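Local coordinates for protein mediator of RNA polymerase II transcription subunit 6 (Schizosaccharomyces pombe, PDB 4H61) that serves as a subunit of the Mediator complex, a coactivator that relays signals from gene-specific regulators to the RNA polymerase II transcription machinery, at residues E94-K98 against Y129-K133; Y38-N44 against L68-F73. All coordinates share one frame; numbering follows the deposited sequence.

Contact 1 of 2, residues E94-K98 against Y129-K133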
loop_
_atom_site.group_PDB
_atom_site.type_symbol
_atom_site.label_atom_id
_atom_site.label_comp_id
_atom_site.label_asym_id
_atom_site.label_seq_id
_atom_site.Cartn_x
_atom_site.Cartn_y
_atom_site.Cartn_z
ATOM N N GLU A 94 -8.086 13.820 3.644
ATOM C CA GLU A 94 -7.198 14.174 2.542
ATOM C C GLU A 94 -5.809 14.560 3.020
ATOM O O GLU A 94 -4.870 14.637 2.228
ATOM C CB GLU A 94 -7.809 15.303 1.719
ATOM C CG GLU A 94 -9.256 15.048 1.360
ATOM C CD GLU A 94 -9.839 16.108 0.455
ATOM O OE1 GLU A 94 -9.347 17.262 0.478
ATOM O OE2 GLU A 94 -10.794 15.781 -0.284
ATOM N N ASN A 95 -5.680 14.784 4.323
ATOM C CA ASN A 95 -4.421 15.247 4.892
ATOM C C ASN A 95 -3.811 14.283 5.891
ATOM O O ASN A 95 -2.649 14.426 6.253
ATOM C CB ASN A 95 -4.608 16.603 5.580
ATOM C CG ASN A 95 -5.099 17.675 4.633
ATOM O OD1 ASN A 95 -4.568 17.840 3.531
ATOM N ND2 ASN A 95 -6.127 18.404 5.051
ATOM N N GLU A 96 -4.591 13.321 6.364
ATOM C CA GLU A 96 -4.091 12.437 7.407
ATOM C C GLU A 96 -4.199 10.963 7.057
ATOM O O GLU A 96 -5.139 10.523 6.389
ATOM C CB GLU A 96 -4.774 12.716 8.744
ATOM C CG GLU A 96 -4.381 14.041 9.362
ATOM C CD GLU A 96 -4.757 14.130 10.825
ATOM O OE1 GLU A 96 -4.777 15.261 11.364
ATOM O OE2 GLU A 96 -5.024 13.066 11.432
ATOM N N VAL A 97 -3.217 10.211 7.536
ATOM C CA VAL A 97 -3.124 8.792 7.276
ATOM C C VAL A 97 -2.513 8.118 8.500
ATOM O O VAL A 97 -1.609 8.666 9.124
ATOM C CB VAL A 97 -2.263 8.558 6.022
ATOM C CG1 VAL A 97 -1.449 7.291 6.133
ATOM C CG2 VAL A 97 -3.135 8.552 4.787
ATOM N N LYS A 98 -3.018 6.946 8.873
ATOM C CA LYS A 98 -2.418 6.209 9.978
ATOM C C LYS A 98 -1.803 4.917 9.472
ATOM O O LYS A 98 -2.504 4.026 8.996
ATOM C CB LYS A 98 -3.428 5.932 11.091
ATOM C CG LYS A 98 -2.809 5.211 12.273
ATOM C CD LYS A 98 -3.835 4.897 13.353
ATOM C CE LYS A 98 -3.208 4.116 14.507
ATOM N NZ LYS A 98 -2.586 2.844 14.038
ATOM N N TYR A 129 2.743 15.960 10.330
ATOM C CA TYR A 129 1.442 16.475 10.729
ATOM C C TYR A 129 1.538 17.549 11.817
ATOM O O TYR A 129 0.728 18.481 11.838
ATOM C CB TYR A 129 0.502 15.327 11.151
ATOM C CG TYR A 129 0.212 14.350 10.026
ATOM C CD1 TYR A 129 0.412 14.719 8.696
ATOM C CD2 TYR A 129 -0.241 13.054 10.286
ATOM C CE1 TYR A 129 0.163 13.839 7.659
ATOM C CE2 TYR A 129 -0.497 12.156 9.247
ATOM C CZ TYR A 129 -0.289 12.563 7.934
ATOM O OH TYR A 129 -0.530 11.707 6.882
ATOM N N CYS A 130 2.524 17.430 12.707
ATOM C CA CYS A 130 2.665 18.392 13.800
ATOM C C CYS A 130 3.044 19.738 13.212
ATOM O O CYS A 130 2.524 20.780 13.617
ATOM C CB CYS A 130 3.710 17.943 14.828
ATOM S SG CYS A 130 3.169 16.626 15.937
ATOM N N PHE A 131 3.939 19.685 12.232
ATOM C CA PHE A 131 4.372 20.847 11.472
ATOM C C PHE A 131 3.212 21.550 10.766
ATOM O O PHE A 131 3.033 22.763 10.902
ATOM C CB PHE A 131 5.407 20.408 10.446
ATOM C CG PHE A 131 6.039 21.538 9.708
ATOM C CD1 PHE A 131 5.961 21.609 8.327
ATOM C CD2 PHE A 131 6.711 22.536 10.394
ATOM C CE1 PHE A 131 6.552 22.654 7.643
ATOM C CE2 PHE A 131 7.301 23.581 9.716
ATOM C CZ PHE A 131 7.223 23.639 8.338
ATOM N N GLN A 132 2.424 20.786 10.015
ATOM C CA GLN A 132 1.296 21.346 9.272
ATOM C C GLN A 132 0.210 21.949 10.167
ATOM O O GLN A 132 -0.384 22.971 9.820
ATOM C CB GLN A 132 0.703 20.304 8.323
ATOM C CG GLN A 132 1.557 20.068 7.092
ATOM C CD GLN A 132 1.345 18.699 6.467
ATOM O OE1 GLN A 132 0.450 17.936 6.867
ATOM N NE2 GLN A 132 2.179 18.376 5.480
ATOM N N LYS A 133 -0.051 21.325 11.313
ATOM C CA LYS A 133 -1.040 21.870 12.243
ATOM C C LYS A 133 -0.507 23.175 12.834
ATOM O O LYS A 133 -1.271 24.069 13.206
ATOM C CB LYS A 133 -1.368 20.873 13.365
ATOM C CG LYS A 133 -2.157 19.637 12.935
ATOM C CD LYS A 133 -2.480 18.759 14.148
ATOM C CE LYS A 133 -3.289 17.507 13.782
ATOM N NZ LYS A 133 -2.464 16.408 13.192
#
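Y129, on the long C-terminal helix, reaches across to the backbone of N95-V97 just where a loop turns into a strand. Its CB leaves the helix toward that loop, and with CG anti to the carbonyl carbon (chi1 -62°) the ring is carried out to the N95-V97 backbone. CE1 comes to 3.2 Å from the carbonyl O of N95, an oblique approach. Across the ring, CE2 lies 3.7 Å from V97 O, which sits at the edge near the ring plane. Over one face stands CG of E96, displaced toward the rim, 4.3 Å from CE2 of Y129. The phenol oxygen ends the reach, with OH of Y129 3.1 Å from the backbone N of V97.

One helical turn later, K133 adds a salt bridge, its NZ 3.2 Å from OE1 of E96. The ammonium meets that oxygen from above the carboxylate plane, 54° out of it, and the two side chains cross at about a right angle. This surface contact thus ties helix 115-135 to the start of strand 97-106, where V97 also packs on Q89 and R91 of neighbouring strand 83-91.

Contact 2 of 2, residues Y38-N44 against L68-F73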
loop_
_atom_site.group_PDB
_atom_site.type_symbol
_atom_site.label_atom_id
_atom_site.label_comp_id
_atom_site.label_asym_id
_atom_site.label_seq_id
_atom_site.Cartn_x
_atom_site.Cartn_y
_atom_site.Cartn_z
ATOM N N TYR A 38 -3.410 -8.979 1.450
ATOM C CA TYR A 38 -4.376 -8.070 0.857
ATOM C C TYR A 38 -5.674 -8.079 1.664
ATOM O O TYR A 38 -5.992 -9.055 2.317
ATOM C CB TYR A 38 -4.626 -8.474 -0.596
ATOM C CG TYR A 38 -5.476 -7.509 -1.374
ATOM C CD1 TYR A 38 -5.074 -6.187 -1.553
ATOM C CD2 TYR A 38 -6.681 -7.914 -1.938
ATOM C CE1 TYR A 38 -5.851 -5.298 -2.269
ATOM C CE2 TYR A 38 -7.462 -7.027 -2.658
ATOM C CZ TYR A 38 -7.041 -5.722 -2.822
ATOM O OH TYR A 38 -7.813 -4.841 -3.546
ATOM N N SER A 39 -6.401 -6.976 1.639
ATOM C CA SER A 39 -7.678 -6.888 2.330
ATOM C C SER A 39 -8.738 -6.323 1.409
ATOM O O SER A 39 -8.609 -5.202 0.908
ATOM C CB SER A 39 -7.575 -5.976 3.537
ATOM O OG SER A 39 -8.862 -5.503 3.861
ATOM N N HIS A 40 -9.796 -7.091 1.194
ATOM C CA HIS A 40 -10.825 -6.677 0.255
ATOM C C HIS A 40 -11.697 -5.534 0.786
ATOM O O HIS A 40 -12.566 -5.041 0.078
ATOM C CB HIS A 40 -11.658 -7.882 -0.168
ATOM C CG HIS A 40 -10.901 -8.870 -1.004
ATOM N ND1 HIS A 40 -10.067 -9.825 -0.458
ATOM C CD2 HIS A 40 -10.846 -9.044 -2.349
ATOM C CE1 HIS A 40 -9.539 -10.551 -1.431
ATOM N NE2 HIS A 40 -9.993 -10.098 -2.587
ATOM N N LYS A 41 -11.458 -5.116 2.030
ATOM C CA LYS A 41 -12.128 -3.945 2.594
ATOM C C LYS A 41 -11.512 -2.652 2.057
ATOM O O LYS A 41 -12.047 -1.570 2.261
ATOM C CB LYS A 41 -12.027 -3.935 4.128
ATOM C CG LYS A 41 -12.637 -5.141 4.834
ATOM C CD LYS A 41 -12.337 -5.098 6.338
ATOM C CE LYS A 41 -13.152 -6.131 7.122
ATOM N NZ LYS A 41 -12.827 -7.545 6.774
ATOM N N SER A 42 -10.373 -2.762 1.387
ATOM C CA SER A 42 -9.570 -1.580 1.085
ATOM C C SER A 42 -10.165 -0.706 -0.005
ATOM O O SER A 42 -10.831 -1.199 -0.918
ATOM C CB SER A 42 -8.168 -1.992 0.660
ATOM O OG SER A 42 -8.222 -2.703 -0.564
ATOM N N ASN A 43 -9.895 0.594 0.087
ATOM C CA ASN A 43 -10.232 1.516 -0.983
ATOM C C ASN A 43 -9.649 1.026 -2.312
ATOM O O ASN A 43 -10.244 1.232 -3.375
ATOM C CB ASN A 43 -9.722 2.926 -0.675
ATOM C CG ASN A 43 -10.343 3.522 0.589
ATOM O OD1 ASN A 43 -9.813 4.477 1.157
ATOM N ND2 ASN A 43 -11.466 2.964 1.027
ATOM N N ASN A 44 -8.486 0.376 -2.233
ATOM C CA ASN A 44 -7.847 -0.240 -3.394
ATOM C C ASN A 44 -8.810 -1.147 -4.163
ATOM O O ASN A 44 -8.972 -1.027 -5.385
ATOM C CB ASN A 44 -6.619 -1.048 -2.956
ATOM C CG ASN A 44 -5.496 -0.167 -2.404
ATOM O OD1 ASN A 44 -5.560 0.302 -1.262
ATOM N ND2 ASN A 44 -4.455 0.045 -3.208
ATOM N N LEU A 68 -10.549 9.391 -0.809
ATOM C CA LEU A 68 -11.268 8.351 -0.077
ATOM C C LEU A 68 -10.748 8.174 1.343
ATOM O O LEU A 68 -9.632 8.591 1.658
ATOM C CB LEU A 68 -11.179 7.024 -0.829
ATOM C CG LEU A 68 -11.545 7.071 -2.312
ATOM C CD1 LEU A 68 -11.199 5.759 -2.963
ATOM C CD2 LEU A 68 -13.026 7.392 -2.507
ATOM N N THR A 69 -11.565 7.558 2.192
ATOM C CA THR A 69 -11.166 7.222 3.563
ATOM C C THR A 69 -11.339 5.727 3.814
ATOM O O THR A 69 -12.264 5.099 3.290
ATOM C CB THR A 69 -11.969 8.023 4.614
ATOM O OG1 THR A 69 -13.364 7.711 4.510
ATOM C CG2 THR A 69 -11.797 9.509 4.403
ATOM N N GLY A 70 -10.439 5.153 4.608
ATOM C CA GLY A 70 -10.468 3.730 4.885
ATOM C C GLY A 70 -9.127 3.066 4.659
ATOM O O GLY A 70 -8.130 3.748 4.394
ATOM N N ILE A 71 -9.100 1.736 4.768
ATOM C CA ILE A 71 -7.879 0.962 4.522
ATOM C C ILE A 71 -7.325 1.193 3.107
ATOM O O ILE A 71 -8.070 1.170 2.121
ATOM C CB ILE A 71 -8.114 -0.553 4.731
ATOM C CG1 ILE A 71 -8.592 -0.831 6.158
ATOM C CG2 ILE A 71 -6.856 -1.350 4.434
ATOM C CD1 ILE A 71 -7.744 -0.199 7.202
ATOM N N GLN A 72 -6.020 1.427 3.011
ATOM C CA GLN A 72 -5.384 1.669 1.719
ATOM C C GLN A 72 -4.032 0.986 1.660
ATOM O O GLN A 72 -3.357 0.835 2.682
ATOM C CB GLN A 72 -5.195 3.172 1.455
ATOM C CG GLN A 72 -6.472 3.998 1.516
ATOM C CD GLN A 72 -6.281 5.450 1.055
ATOM O OE1 GLN A 72 -5.191 6.031 1.178
ATOM N NE2 GLN A 72 -7.353 6.039 0.521
ATOM N N PHE A 73 -3.644 0.578 0.458
ATOM C CA PHE A 73 -2.309 0.047 0.220
ATOM C C PHE A 73 -1.582 0.937 -0.775
ATOM O O PHE A 73 -2.098 1.230 -1.854
ATOM C CB PHE A 73 -2.386 -1.381 -0.314
ATOM C CG PHE A 73 -2.973 -2.355 0.667
ATOM C CD1 PHE A 73 -2.176 -2.936 1.646
ATOM C CD2 PHE A 73 -4.323 -2.673 0.625
ATOM C CE1 PHE A 73 -2.712 -3.826 2.558
ATOM C CE2 PHE A 73 -4.873 -3.568 1.539
ATOM C CZ PHE A 73 -4.066 -4.146 2.505
#
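F73 packs its ring against the turn that precedes helix 43-53, where the CE2 corner lies 4.1 Å from CD1 of Y38 and the two ring planes are inclined at 36°. S39 to S42 form a type I beta turn that leads into helix 43-53 with S42 as N-cap; it docks on the first residues of strand 70-79, an outermost strand of the antiparallel sheet. CB of S42 sits at the edge of the F73 ring, and its OG, held between the backbone N and the carbonyl carbon, bonds to S39 O and caps the N of E45.

The first helical turn then grips the strand through polar groups. The backbone N of N43 donates to I71 O at 2.8 Å. The N43 side-chain amide works at both ends: ND2 donates to T69 O from above that carbonyl's plane, while OD1 accepts NE2 of Q72 at 3.0 Å, in the carbonyl plane on a lone pair. The amide planes of N43 and Q72 are 81° apart, and NE2 of Q72 is also bonded to L65 O, which helps fix its rotation.

N44 applies its amide to the backbone of one residue, F73: OD1 receives the F73 N-H, tilted 30° from the carbonyl plane, and ND2 of N44 returns a bond to F73 O at 3.0 Å, in that carbonyl's plane on a lone pair.

How the contacts relate
Both contacts attach helical elements to the same four-stranded antiparallel sheet, ordered 70-79, 83-91, 97-106, 109-112. Contact 2 joins the start of helix 43-53 to the outermost strand 70-79, whereas contact 1 joins the far part of helix 115-135 to the beginning of the third strand, 97-106. Strand 83-91 lies between these two strands and touches both sites, with Q89 packing on V97 and bonding Q72. Their centres are 19 Å apart, and the nearest atoms, about 5 Å apart, do not touch. Along the chain they come in series, contact 2 closing before contact 1 opens. Because both reach the same sheet, an early and a late helix are joined through it within one Med6 family region.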